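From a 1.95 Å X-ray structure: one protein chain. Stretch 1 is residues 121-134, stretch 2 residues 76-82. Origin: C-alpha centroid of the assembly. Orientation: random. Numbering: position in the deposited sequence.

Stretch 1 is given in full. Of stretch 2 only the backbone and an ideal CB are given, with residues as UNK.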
# COMPACT_ATOMS: atom_id res chain seq x y z
N TYR A 121 -12.69 -9.77 -7.96
CA TYR A 121 -11.25 -9.96 -7.87
C TYR A 121 -10.73 -9.66 -6.46
O TYR A 121 -10.08 -10.49 -5.83
CB TYR A 121 -10.57 -9.07 -8.91
CG TYR A 121 -9.06 -9.15 -8.96
CD1 TYR A 121 -8.28 -8.34 -8.15
CD2 TYR A 121 -8.41 -10.00 -9.85
CE1 TYR A 121 -6.90 -8.39 -8.21
CE2 TYR A 121 -7.04 -10.05 -9.92
CZ TYR A 121 -6.28 -9.24 -9.09
OH TYR A 121 -4.91 -9.29 -9.15
N PHE A 122 -11.04 -8.47 -5.95
CA PHE A 122 -10.52 -8.09 -4.64
C PHE A 122 -11.18 -8.88 -3.52
O PHE A 122 -10.53 -9.19 -2.52
CB PHE A 122 -10.72 -6.59 -4.40
CG PHE A 122 -10.14 -6.11 -3.10
CD1 PHE A 122 -8.76 -6.04 -2.92
CD2 PHE A 122 -10.96 -5.75 -2.04
CE1 PHE A 122 -8.22 -5.61 -1.71
CE2 PHE A 122 -10.43 -5.32 -0.83
CZ PHE A 122 -9.06 -5.25 -0.67
N GLU A 123 -12.46 -9.24 -3.68
CA GLU A 123 -13.11 -10.08 -2.68
C GLU A 123 -12.45 -11.45 -2.58
O GLU A 123 -12.30 -12.00 -1.48
CB GLU A 123 -14.61 -10.22 -3.00
CG GLU A 123 -15.38 -8.92 -2.74
CD GLU A 123 -16.77 -8.91 -3.35
OE1 GLU A 123 -17.13 -9.88 -4.06
OE2 GLU A 123 -17.50 -7.93 -3.11
N TYR A 124 -12.02 -12.01 -3.71
CA TYR A 124 -11.32 -13.29 -3.67
C TYR A 124 -9.95 -13.16 -3.02
O TYR A 124 -9.52 -14.05 -2.27
CB TYR A 124 -11.18 -13.87 -5.08
CG TYR A 124 -10.83 -15.33 -5.08
CD1 TYR A 124 -11.68 -16.27 -4.50
CD2 TYR A 124 -9.64 -15.78 -5.63
CE1 TYR A 124 -11.35 -17.62 -4.49
CE2 TYR A 124 -9.31 -17.12 -5.63
CZ TYR A 124 -10.17 -18.03 -5.06
OH TYR A 124 -9.84 -19.36 -5.04
N ALA A 125 -9.23 -12.07 -3.32
CA ALA A 125 -7.96 -11.82 -2.64
C ALA A 125 -8.14 -11.76 -1.13
O ALA A 125 -7.31 -12.28 -0.37
CB ALA A 125 -7.34 -10.52 -3.16
N THR A 126 -9.24 -11.15 -0.68
CA THR A 126 -9.53 -11.07 0.75
C THR A 126 -9.70 -12.46 1.36
O THR A 126 -9.15 -12.75 2.42
CB THR A 126 -10.78 -10.21 0.99
OG1 THR A 126 -10.55 -8.89 0.48
CG2 THR A 126 -11.10 -10.11 2.48
N LEU A 127 -10.47 -13.33 0.69
CA LEU A 127 -10.64 -14.69 1.21
C LEU A 127 -9.32 -15.44 1.21
O LEU A 127 -9.04 -16.21 2.14
CB LEU A 127 -11.67 -15.46 0.38
CG LEU A 127 -13.13 -14.99 0.44
CD1 LEU A 127 -14.02 -15.99 -0.31
CD2 LEU A 127 -13.61 -14.82 1.88
N LEU A 128 -8.49 -15.24 0.18
CA LEU A 128 -7.18 -15.87 0.16
C LEU A 128 -6.34 -15.42 1.36
O LEU A 128 -5.63 -16.23 1.97
CB LEU A 128 -6.46 -15.56 -1.15
CG LEU A 128 -6.93 -16.29 -2.41
CD1 LEU A 128 -6.28 -15.69 -3.64
CD2 LEU A 128 -6.65 -17.78 -2.31
N ALA A 129 -6.41 -14.14 1.70
CA ALA A 129 -5.68 -13.64 2.86
C ALA A 129 -6.14 -14.33 4.14
O ALA A 129 -5.33 -14.74 4.97
CB ALA A 129 -5.83 -12.12 2.98
N VAL A 130 -7.46 -14.46 4.32
CA VAL A 130 -7.98 -15.11 5.52
C VAL A 130 -7.57 -16.57 5.56
O VAL A 130 -7.22 -17.10 6.62
CB VAL A 130 -9.51 -14.96 5.59
CG1 VAL A 130 -10.06 -15.64 6.86
CG2 VAL A 130 -9.91 -13.50 5.55
N MET A 131 -7.60 -17.25 4.41
CA MET A 131 -7.16 -18.65 4.36
C MET A 131 -5.69 -18.76 4.74
O MET A 131 -5.30 -19.64 5.53
CB MET A 131 -7.39 -19.23 2.96
CG MET A 131 -8.82 -19.67 2.69
SD MET A 131 -9.31 -21.11 3.67
CE MET A 131 -8.19 -22.35 3.03
N LEU A 132 -4.86 -17.88 4.20
CA LEU A 132 -3.43 -17.92 4.48
C LEU A 132 -3.11 -17.58 5.93
O LEU A 132 -2.07 -18.00 6.43
CB LEU A 132 -2.69 -16.96 3.56
CG LEU A 132 -2.66 -17.35 2.09
CD1 LEU A 132 -2.10 -16.21 1.25
CD2 LEU A 132 -1.85 -18.61 1.89
N ALA A 133 -3.99 -16.83 6.61
CA ALA A 133 -3.75 -16.38 7.98
C ALA A 133 -4.44 -17.26 9.02
O ALA A 133 -4.54 -16.86 10.18
CB ALA A 133 -4.21 -14.93 8.14
N LYS A 134 -4.90 -18.46 8.62
CA LYS A 134 -5.66 -19.34 9.50
C LYS A 134 -4.97 -19.54 10.85
O LYS A 134 -5.64 -19.54 11.90
CB LYS A 134 -5.87 -20.69 8.81
CG LYS A 134 -6.60 -21.73 9.65
CD LYS A 134 -6.42 -23.12 9.04
CE LYS A 134 -7.66 -23.98 9.22
NZ LYS A 134 -8.12 -24.00 10.63
N UNK A 76 2.15 -13.30 11.71
CA UNK A 76 1.40 -12.18 11.18
C UNK A 76 1.30 -12.30 9.67
O UNK A 76 2.28 -12.61 8.99
CB UNK A 76 2.05 -10.85 11.58
N UNK A 77 0.11 -12.02 9.13
CA UNK A 77 -0.07 -11.84 7.70
C UNK A 77 -0.45 -10.39 7.42
O UNK A 77 -1.38 -9.86 8.03
CB UNK A 77 -1.13 -12.80 7.16
N UNK A 78 0.27 -9.77 6.49
CA UNK A 78 -0.01 -8.41 6.06
C UNK A 78 -0.59 -8.45 4.65
O UNK A 78 0.09 -8.86 3.70
CB UNK A 78 1.25 -7.55 6.11
N UNK A 79 -1.84 -8.03 4.52
CA UNK A 79 -2.58 -8.07 3.27
C UNK A 79 -2.63 -6.66 2.69
O UNK A 79 -3.18 -5.76 3.33
CB UNK A 79 -3.99 -8.63 3.48
N UNK A 80 -2.07 -6.46 1.50
CA UNK A 80 -1.99 -5.14 0.88
C UNK A 80 -2.54 -5.19 -0.53
O UNK A 80 -2.81 -6.26 -1.09
CB UNK A 80 -0.55 -4.63 0.87
N UNK A 81 -2.72 -4.01 -1.13
CA UNK A 81 -3.17 -3.93 -2.52
C UNK A 81 -2.77 -2.58 -3.07
O UNK A 81 -2.64 -1.62 -2.30
CB UNK A 81 -4.68 -4.14 -2.64
N UNK A 82 -2.53 -2.47 -4.39
CA UNK A 82 -2.49 -3.60 -5.31
C UNK A 82 -1.11 -4.23 -5.29
O UNK A 82 -0.50 -4.29 -4.23
CB UNK A 82 -2.86 -3.16 -6.73

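Positions 76 to 79 form a strand that runs antiparallel to helix 121-132 (171° between directions, 9.2 Å at closest approach). Side chains alternate along a strand, so only every second position can face the helix.

At position 76 the CA-to-CB bond points away, and no atom of stretch 1 lies within 5.5 Å of the ideal CB. Its phi/psi of -136/138 suits beta-branched residues, but stretch 1 does not choose among side chains here. The residue is Val76, chi1 t.

Position 77 points toward the end of the helix. Its ideal CB sits 3.9 Å from Ala133 CB and 5.1 Å from Ala129 O, and the small side chains of Ala129 and Ala133 leave room beside the backbone. An aliphatic side chain fits best: leucine, isoleucine, valine or methionine. The deposited residue is Leu77. Its CD1 packs 3.4 Å from Leu132 CB, its CD2 lies 4.2 Å from Ala129 CB, and its CB keeps the 3.9 Å contact with Ala133 CB. Chi2, at 142°, falls between wells.

Position 78 has an ideal CB with no stretch 1 atom within 5.5 Å, so many side chains are possible. It is His78, whose ND1 is hydrogen-bonded elsewhere in the structure.

Position 79 again points toward the helix, its ideal CB 4.0 Å from Ala129 CB. Ala125 and Ala129, one turn apart, offer a shallow apolar surface, with the Phe122 ring farther along. A long aliphatic chain could cover part of it; a flat aromatic ring could reach more. Phe79, chi1 t, places Ala129 CB over one face of its ring, 4.0 Å from the ring centroid and 28° off the normal, a CH-pi contact. Its CZ reaches Ala125 CB at 4.0 Å and Phe122 CE1 at 3.8 Å. The two phenyl planes are 30° apart, but with centroids separated by 5.7 Å the rings are slid apart and barely overlap. Phe79 has 97 Å² covered by stretch 1, the largest share in stretch 2.

Position 80 points away, with nothing of stretch 1 near its ideal CB; the choice is open. It is Thr80, chi1 p.

Position 81 points toward stretch 1, its ideal CB 3.9 Å from Phe122 CE1. That closeness favors a small residue, such as alanine or serine, or a larger one that turns aside. Ser81, chi1 p, brings OG to 3.8 Å from Phe122 CE1, a contact without a hydrogen bond.

Position 82 points sideways, beyond reach. The peptide bond before it is cis, which strongly suggests proline, and Pro82 is found.

Stretch 2 (76-82) VLHFTSP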
# COMPACT_ATOMS: atom_id res chain seq x y z
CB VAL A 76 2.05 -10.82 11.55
CG1 VAL A 76 1.15 -9.66 11.13
CG2 VAL A 76 2.36 -10.76 13.04
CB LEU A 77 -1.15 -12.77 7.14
CG LEU A 77 -1.18 -12.74 5.60
CD1 LEU A 77 -1.45 -14.14 5.08
CD2 LEU A 77 -2.20 -11.76 5.05
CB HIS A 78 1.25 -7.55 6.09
CG HIS A 78 1.01 -6.10 5.78
ND1 HIS A 78 2.00 -5.26 5.34
CD2 HIS A 78 -0.12 -5.36 5.86
CE1 HIS A 78 1.50 -4.05 5.17
NE2 HIS A 78 0.21 -4.08 5.48
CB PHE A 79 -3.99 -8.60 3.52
CG PHE A 79 -4.91 -8.55 2.33
CD1 PHE A 79 -4.61 -9.26 1.18
CD2 PHE A 79 -6.08 -7.81 2.38
CE1 PHE A 79 -5.47 -9.23 0.10
CE2 PHE A 79 -6.94 -7.77 1.30
CZ PHE A 79 -6.64 -8.48 0.16
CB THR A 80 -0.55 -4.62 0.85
OG1 THR A 80 0.26 -5.50 0.06
CG2 THR A 80 0.02 -4.54 2.25
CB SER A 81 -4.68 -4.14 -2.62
OG SER A 81 -5.39 -3.03 -2.10
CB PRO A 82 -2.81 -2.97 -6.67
CG PRO A 82 -2.18 -1.61 -6.57
CD PRO A 82 -2.23 -1.20 -5.09
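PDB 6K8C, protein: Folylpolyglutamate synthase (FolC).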